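PDB 6NKD: Lip_vut3, C2L from Metagenome, which probably hydrolyses lipid esters as a serine lipase of the GDSL family, with a likely role in spore germination. Local coordinates for residues Glu55-Leu60 and Gln108-Gly113; Thr6-Ser11 and Pro63-Gln68; Glu116-Ile121 and Tyr129-Leu134. All coordinates share one frame; numbering follows the deposited sequence.

Contact 1: residues Glu55-Leu60 and Gln108-Gly113; sequences EILAML and QKNYSG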
# COMPACT_ATOMS: atom_id res chain seq x y z
N GLU A 55 21.33 -4.32 9.35
CA GLU A 55 20.58 -3.11 9.65
C GLU A 55 19.85 -3.22 10.98
O GLU A 55 19.85 -2.28 11.77
CB GLU A 55 19.60 -2.81 8.52
CG GLU A 55 20.25 -2.56 7.18
CD GLU A 55 19.31 -2.81 6.02
OE1 GLU A 55 18.37 -3.62 6.19
OE2 GLU A 55 19.50 -2.21 4.94
N ILE A 56 19.23 -4.38 11.24
CA ILE A 56 18.52 -4.59 12.49
C ILE A 56 19.47 -4.42 13.67
O ILE A 56 19.09 -3.89 14.73
CB ILE A 56 17.85 -5.97 12.50
CG1 ILE A 56 16.88 -6.09 11.32
CG2 ILE A 56 17.13 -6.22 13.81
CD1 ILE A 56 16.21 -7.45 11.21
N LEU A 57 20.73 -4.85 13.51
CA LEU A 57 21.72 -4.64 14.56
C LEU A 57 22.07 -3.16 14.69
O LEU A 57 22.25 -2.66 15.80
CB LEU A 57 22.97 -5.46 14.26
CG LEU A 57 24.23 -5.17 15.08
CD1 LEU A 57 23.96 -5.32 16.57
CD2 LEU A 57 25.37 -6.09 14.64
N ALA A 58 22.15 -2.44 13.57
CA ALA A 58 22.46 -1.02 13.61
C ALA A 58 21.30 -0.19 14.16
O ALA A 58 21.52 0.95 14.58
CB ALA A 58 22.84 -0.52 12.22
N MSE A 59 20.09 -0.74 14.18
CA MSE A 59 18.94 -0.02 14.73
C MSE A 59 19.05 0.11 16.24
O MSE A 59 18.58 1.09 16.81
CB MSE A 59 17.64 -0.74 14.39
CG MSE A 59 17.34 -0.88 12.91
SE MSE A 59 15.61 -1.74 12.67
CE MSE A 59 15.62 -2.89 14.25
N LEU A 60 19.67 -0.88 16.88
CA LEU A 60 19.73 -0.92 18.33
C LEU A 60 20.50 0.26 18.93
O LEU A 60 20.41 0.48 20.14
CB LEU A 60 20.35 -2.24 18.79
CG LEU A 60 19.57 -3.50 18.40
CD1 LEU A 60 20.12 -4.71 19.13
CD2 LEU A 60 18.09 -3.32 18.68
N GLN A 108 24.21 -15.21 11.29
CA GLN A 108 24.50 -15.76 12.61
C GLN A 108 25.41 -14.84 13.41
O GLN A 108 25.32 -14.80 14.65
CB GLN A 108 25.13 -17.15 12.46
CG GLN A 108 24.73 -18.15 13.54
CD GLN A 108 25.71 -18.20 14.69
OE1 GLN A 108 26.39 -19.20 14.90
NE2 GLN A 108 25.78 -17.11 15.46
N LYS A 109 26.28 -14.09 12.73
CA LYS A 109 27.12 -13.11 13.42
C LYS A 109 26.30 -11.91 13.88
O LYS A 109 26.50 -11.41 15.00
CB LYS A 109 28.25 -12.67 12.50
CG LYS A 109 28.92 -11.37 12.89
CD LYS A 109 29.82 -10.87 11.76
CE LYS A 109 29.04 -10.77 10.45
NZ LYS A 109 29.91 -10.41 9.29
N ASN A 110 25.38 -11.44 13.04
CA ASN A 110 24.55 -10.29 13.42
C ASN A 110 23.57 -10.65 14.52
O ASN A 110 23.30 -9.84 15.41
CB ASN A 110 23.81 -9.75 12.20
CG ASN A 110 24.76 -9.22 11.13
OD1 ASN A 110 25.87 -8.80 11.43
ND2 ASN A 110 24.30 -9.24 9.88
N TYR A 111 23.00 -11.86 14.47
CA TYR A 111 22.13 -12.32 15.54
C TYR A 111 22.86 -12.33 16.88
O TYR A 111 22.34 -11.85 17.89
CB TYR A 111 21.58 -13.71 15.22
CG TYR A 111 20.30 -13.71 14.42
CD1 TYR A 111 19.08 -13.39 15.01
CD2 TYR A 111 20.30 -14.04 13.07
CE1 TYR A 111 17.91 -13.40 14.28
CE2 TYR A 111 19.14 -14.05 12.33
CZ TYR A 111 17.94 -13.73 12.94
OH TYR A 111 16.78 -13.73 12.21
N SER A 112 24.08 -12.87 16.89
CA SER A 112 24.90 -12.82 18.10
C SER A 112 25.25 -11.39 18.47
O SER A 112 25.42 -11.08 19.66
CB SER A 112 26.16 -13.66 17.92
OG SER A 112 27.05 -13.50 19.02
N GLY A 113 25.37 -10.51 17.48
CA GLY A 113 25.70 -9.13 17.77
C GLY A 113 24.56 -8.37 18.42
O GLY A 113 24.75 -7.66 19.41
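Leu-57 of helix 53-59 packs against Asn-110 and Gly-113 of helix 98-122, joining two of the helices that cover one face of the parallel sheet in this SGNH-hydrolase fold. The backbones come close, with 6.4 Å between the CA atoms of Leu-57 and Asn-110. With CG anti to the backbone N (chi1 168°), the leucine side chain extends across to the long helix and spreads its two methyls over different residues. CD1 lies against the peptide of Gly-113, 3.6 Å from its C atom and 3.8 Å from its O atom. Glycine suits this place because a residue without a side chain lets a branched leucine rest directly on the main chain. The other methyl, CD2, is 4.2 Å from Asn-110 OD1, a van der Waals neighbour and nothing more. The polar work of Asn-110 is done by ND2, which is hydrogen-bonded to Thr-53 OG1, one turn before Leu-57 on the same short helix. Met-114 extends the apolar patch by touching Ile-56, Leu-57 and Leu-60. The chemistry is thus divided: dispersion and the partial burial of one leucine supply the contact between the segments, while the amide of the buried Asn-110, tied to Thr-53, adds a directional link between the same two helices and lets a polar group be buried with a partner for its NH2.

Contact 2: residues Thr6-Ser11 and Pro63-Gln68; sequences TALGDS and PFIMEQ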
# COMPACT_ATOMS: atom_id res chain seq x y z
N THR A 6 8.32 -5.51 22.37
CA THR A 6 8.86 -4.93 21.15
C THR A 6 9.16 -6.04 20.14
O THR A 6 9.49 -7.17 20.52
CB THR A 6 10.12 -4.10 21.43
OG1 THR A 6 10.33 -3.17 20.36
CG2 THR A 6 11.35 -4.98 21.56
N ALA A 7 9.03 -5.71 18.86
CA ALA A 7 9.22 -6.68 17.80
C ALA A 7 10.05 -6.05 16.69
O ALA A 7 9.73 -4.96 16.21
CB ALA A 7 7.88 -7.17 17.24
N LEU A 8 11.12 -6.74 16.29
CA LEU A 8 12.03 -6.27 15.26
C LEU A 8 12.18 -7.35 14.20
O LEU A 8 12.11 -8.55 14.50
CB LEU A 8 13.40 -5.93 15.85
CG LEU A 8 13.39 -5.30 17.25
CD1 LEU A 8 14.67 -5.65 17.99
CD2 LEU A 8 13.20 -3.80 17.16
N GLY A 9 12.37 -6.93 12.96
CA GLY A 9 12.63 -7.89 11.91
C GLY A 9 12.25 -7.35 10.54
O GLY A 9 12.19 -6.14 10.33
N ASP A 10 12.00 -8.28 9.63
CA ASP A 10 11.77 -7.96 8.23
C ASP A 10 10.29 -8.04 7.87
O ASP A 10 9.44 -7.56 8.62
CB ASP A 10 12.60 -8.89 7.33
CG ASP A 10 12.39 -10.36 7.66
OD1 ASP A 10 12.92 -11.21 6.92
OD2 ASP A 10 11.69 -10.66 8.65
N SER A 11 9.97 -8.66 6.73
CA SER A 11 8.59 -8.70 6.27
C SER A 11 7.72 -9.59 7.16
O SER A 11 6.50 -9.37 7.24
CB SER A 11 8.53 -9.18 4.82
OG SER A 11 9.21 -10.41 4.66
N PRO A 63 18.33 6.06 19.42
CA PRO A 63 17.88 6.38 20.79
C PRO A 63 16.44 5.97 21.06
O PRO A 63 16.15 5.45 22.15
CB PRO A 63 18.08 7.90 20.87
CG PRO A 63 18.06 8.36 19.45
CD PRO A 63 18.68 7.26 18.65
N PHE A 64 15.54 6.17 20.11
CA PHE A 64 14.14 5.79 20.33
C PHE A 64 13.97 4.28 20.34
O PHE A 64 13.14 3.75 21.09
CB PHE A 64 13.25 6.43 19.26
CG PHE A 64 11.80 6.07 19.40
CD1 PHE A 64 11.09 6.44 20.54
CD2 PHE A 64 11.14 5.39 18.40
CE1 PHE A 64 9.75 6.12 20.67
CE2 PHE A 64 9.80 5.06 18.52
CZ PHE A 64 9.11 5.43 19.66
N ILE A 65 14.74 3.57 19.52
CA ILE A 65 14.64 2.11 19.49
C ILE A 65 15.25 1.52 20.76
O ILE A 65 14.75 0.52 21.29
CB ILE A 65 15.29 1.55 18.22
CG1 ILE A 65 14.62 2.16 16.98
CG2 ILE A 65 15.20 0.04 18.18
CD1 ILE A 65 15.10 1.58 15.67
N MSE A 66 16.32 2.12 21.26
CA MSE A 66 16.94 1.65 22.49
C MSE A 66 16.00 1.85 23.67
O MSE A 66 16.01 1.08 24.63
CB MSE A 66 18.27 2.36 22.75
CG MSE A 66 19.42 1.40 22.96
SE MSE A 66 21.05 2.22 23.63
CE MSE A 66 20.67 2.13 25.54
N GLU A 67 15.19 2.91 23.59
CA GLU A 67 14.18 3.16 24.62
C GLU A 67 13.20 2.00 24.70
O GLU A 67 12.94 1.46 25.79
CB GLU A 67 13.45 4.47 24.33
CG GLU A 67 14.24 5.72 24.67
CD GLU A 67 14.01 6.19 26.09
OE1 GLU A 67 13.07 5.68 26.74
OE2 GLU A 67 14.78 7.06 26.56
N GLN A 68 12.65 1.58 23.56
CA GLN A 68 11.63 0.54 23.56
C GLN A 68 12.23 -0.84 23.82
O GLN A 68 11.54 -1.72 24.35
CB GLN A 68 10.88 0.55 22.23
CG GLN A 68 10.34 1.91 21.84
CD GLN A 68 9.47 2.53 22.91
OE1 GLN A 68 8.62 1.86 23.50
NE2 GLN A 68 9.68 3.81 23.18
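Gln-68 and Thr-6 meet where helix 63-71 lies over strand 3-9, the strand that leads into the Gly-Asp-Ser-Leu sequence for which the family is named. Starting from the helix, Gln-68 CB is the atom that faces the strand, 4.2 Å from Thr-6 OG1. CG then leaves beside the backbone N (chi1 -51°), and a bend at chi2 (-55°) carries the amide away from Thr-6. At the tip, OE1 is hydrogen-bonded to Lys-71 NZ, one turn later, which gives a buried carbonyl oxygen a charged donor. The aliphatic part of a glutamine thus serves the interface while its carbonyl oxygen is held by Lys-71 of the same helix. Thr-6 also approaches the main chain of the same residue, its CB standing 4.0 Å from Gln-68 O. Its compact, beta-branched side chain suits a strand position so near a helix. Two residues on, Leu-8 again faces the helix, and its CD2 lies 4.4 Å from Ile-65 CG2 in a looser, wholly apolar contact. At the end of the strand Gly-9 adopts backbone angles that call for glycine; just past it, Asp-10 is the N-cap, its OD2 making a weak hydrogen bond to Leu-12 N, and Ser-11 follows as the probable nucleophile, its OG hydrogen-bonded to His-189 NE2. Strand 3-9 runs between strands 41-47 and 74-77, whose Phe-46 and Ile-75 flank Thr-6 and Leu-8; Met-59 of helix 53-59 touches both Leu-8 and Ile-65, and Phe-21 of a neighbouring subunit packs on Ile-65.

Contact 3: residues Glu116-Ile121 and Tyr129-Leu134; sequences EKIREI and YLVRLL
Ile-118 and Arg-119, consecutive on helix 98-122, both engage the side chain of Tyr-129. The isoleucine methyl CG2 comes in at the ring's edge, near its plane, 3.6 Å from Tyr-129 CE2. The other branch of Ile-118 reaches the strand, with CD1 4.3 Å from Val-131 CG2. At the far end of the tyrosine, OH lies over one face of the Arg-119 guanidinium, 3.5 Å from NE. Because the N-H groups point outward in the guanidinium plane, the angle is too poor for a hydrogen bond; the guanidinium and ring planes stand 84° apart. The tyrosine's first torsion (chi1 66°) sets CG between the backbone N and carbonyl carbon and directs the phenol to the helix, while bends at chi2 and chi3 fold the arginine over the hydroxyl. A long tyrosine and a flexible arginine suit a border where Arg-119 CA and Tyr-129 CA lie 9.1 Å apart. Farther out, Ile-166 touches both Arg-119 and Val-131. The contact packs a helix of a beta-alpha-beta crossover, whose connection also holds helix 81-94, on its second strand: strand 130-134 follows strand 74-77 and pairs with its Ile-75 on one side and with Lys-167 on the other.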
# COMPACT_ATOMS: atom_id res chain seq x y z
N GLU A 116 24.09 -9.52 21.96
CA GLU A 116 25.05 -8.91 22.87
C GLU A 116 24.70 -7.46 23.17
O GLU A 116 24.99 -6.96 24.26
CB GLU A 116 26.46 -9.02 22.29
CG GLU A 116 27.54 -8.32 23.10
CD GLU A 116 27.68 -8.88 24.51
OE1 GLU A 116 27.36 -10.07 24.72
OE2 GLU A 116 28.11 -8.13 25.41
N LYS A 117 24.07 -6.76 22.22
CA LYS A 117 23.71 -5.37 22.46
C LYS A 117 22.47 -5.25 23.34
O LYS A 117 22.36 -4.30 24.12
CB LYS A 117 23.49 -4.64 21.13
CG LYS A 117 23.44 -3.13 21.26
CD LYS A 117 23.83 -2.45 19.96
CE LYS A 117 24.02 -0.95 20.16
NZ LYS A 117 24.59 -0.31 18.94
N ILE A 118 21.54 -6.21 23.24
CA ILE A 118 20.33 -6.16 24.05
C ILE A 118 20.67 -6.20 25.54
O ILE A 118 20.09 -5.47 26.35
CB ILE A 118 19.37 -7.29 23.65
CG1 ILE A 118 18.70 -6.98 22.31
CG2 ILE A 118 18.31 -7.52 24.73
CD1 ILE A 118 17.78 -8.07 21.81
N ARG A 119 21.63 -7.05 25.92
CA ARG A 119 22.05 -7.09 27.31
C ARG A 119 22.91 -5.89 27.67
O ARG A 119 22.91 -5.44 28.83
CB ARG A 119 22.79 -8.39 27.61
CG ARG A 119 23.84 -8.77 26.59
CD ARG A 119 23.71 -10.24 26.22
NE ARG A 119 22.35 -10.56 25.79
CZ ARG A 119 21.96 -11.76 25.38
NH1 ARG A 119 22.82 -12.77 25.33
NH2 ARG A 119 20.70 -11.95 25.01
N GLU A 120 23.66 -5.34 26.70
CA GLU A 120 24.37 -4.09 26.95
C GLU A 120 23.40 -2.93 27.13
O GLU A 120 23.71 -1.98 27.86
CB GLU A 120 25.33 -3.79 25.80
CG GLU A 120 26.62 -4.59 25.83
CD GLU A 120 27.57 -4.19 24.72
OE1 GLU A 120 27.19 -3.35 23.88
OE2 GLU A 120 28.70 -4.72 24.69
N ILE A 121 22.23 -2.99 26.49
CA ILE A 121 21.23 -1.94 26.66
C ILE A 121 20.58 -2.04 28.03
O ILE A 121 20.40 -1.04 28.72
CB ILE A 121 20.19 -2.02 25.52
CG1 ILE A 121 20.83 -1.63 24.19
CG2 ILE A 121 19.00 -1.13 25.83
CD1 ILE A 121 20.05 -2.11 22.98
N TYR A 129 14.18 -10.06 31.15
CA TYR A 129 13.78 -9.90 29.76
C TYR A 129 13.67 -11.26 29.07
O TYR A 129 14.13 -12.29 29.57
CB TYR A 129 14.77 -9.00 29.01
CG TYR A 129 16.19 -9.54 28.85
CD1 TYR A 129 16.80 -10.30 29.85
CD2 TYR A 129 16.92 -9.28 27.69
CE1 TYR A 129 18.08 -10.78 29.69
CE2 TYR A 129 18.20 -9.76 27.53
CZ TYR A 129 18.78 -10.51 28.54
OH TYR A 129 20.06 -11.00 28.38
N LEU A 130 13.05 -11.24 27.89
CA LEU A 130 12.76 -12.46 27.14
C LEU A 130 12.97 -12.19 25.66
O LEU A 130 12.46 -11.21 25.13
CB LEU A 130 11.32 -12.93 27.39
CG LEU A 130 11.13 -14.42 27.66
CD1 LEU A 130 11.78 -14.82 28.98
CD2 LEU A 130 9.65 -14.76 27.66
N VAL A 131 13.72 -13.07 25.00
CA VAL A 131 14.01 -12.95 23.58
C VAL A 131 13.63 -14.25 22.89
O VAL A 131 14.11 -15.32 23.27
CB VAL A 131 15.49 -12.62 23.31
CG1 VAL A 131 15.76 -12.59 21.82
CG2 VAL A 131 15.86 -11.29 23.95
N ARG A 132 12.76 -14.16 21.89
CA ARG A 132 12.35 -15.30 21.07
C ARG A 132 12.66 -14.97 19.62
O ARG A 132 11.95 -14.18 18.99
CB ARG A 132 10.87 -15.62 21.26
CG ARG A 132 10.54 -16.54 22.43
CD ARG A 132 10.57 -15.82 23.76
NE ARG A 132 10.14 -16.68 24.86
CZ ARG A 132 10.97 -17.35 25.65
NH1 ARG A 132 12.28 -17.25 25.48
NH2 ARG A 132 10.49 -18.12 26.62
N LEU A 133 13.72 -15.56 19.08
CA LEU A 133 14.10 -15.37 17.69
C LEU A 133 13.71 -16.60 16.89
O LEU A 133 13.93 -17.74 17.32
CB LEU A 133 15.60 -15.09 17.56
CG LEU A 133 16.58 -16.06 18.20
CD1 LEU A 133 17.10 -17.05 17.16
CD2 LEU A 133 17.72 -15.31 18.86
N LEU A 134 13.11 -16.38 15.72
CA LEU A 134 12.57 -17.44 14.90
C LEU A 134 13.55 -17.82 13.80
O LEU A 134 14.13 -16.94 13.15
CB LEU A 134 11.23 -17.03 14.28
CG LEU A 134 10.16 -16.51 15.25
CD1 LEU A 134 10.24 -14.99 15.40
CD2 LEU A 134 8.78 -16.94 14.79

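How the contacts relate
All three contacts involve the helices packed on one face of the parallel sheet, their centres 11 to 12 Å apart. Contact 1 joins helix to helix; contacts 2 and 3 each set a helix on the sheet, at strands 3-9 and 130-134, with strand 74-77 between them. Along the chain contacts 1 and 2 interleave, and contact 3 follows both as a local closure from helix 98-122 to the next strand. That long helix serves contacts 1 and 3, while helix 63-71 of contact 2 directly follows helix 53-59 of contact 1. Met-66 packs on Ile-121, and Leu-60 on Lys-117, tying the three helices into one layer against the sheet, whose strand 3-9 leads to the probable nucleophile.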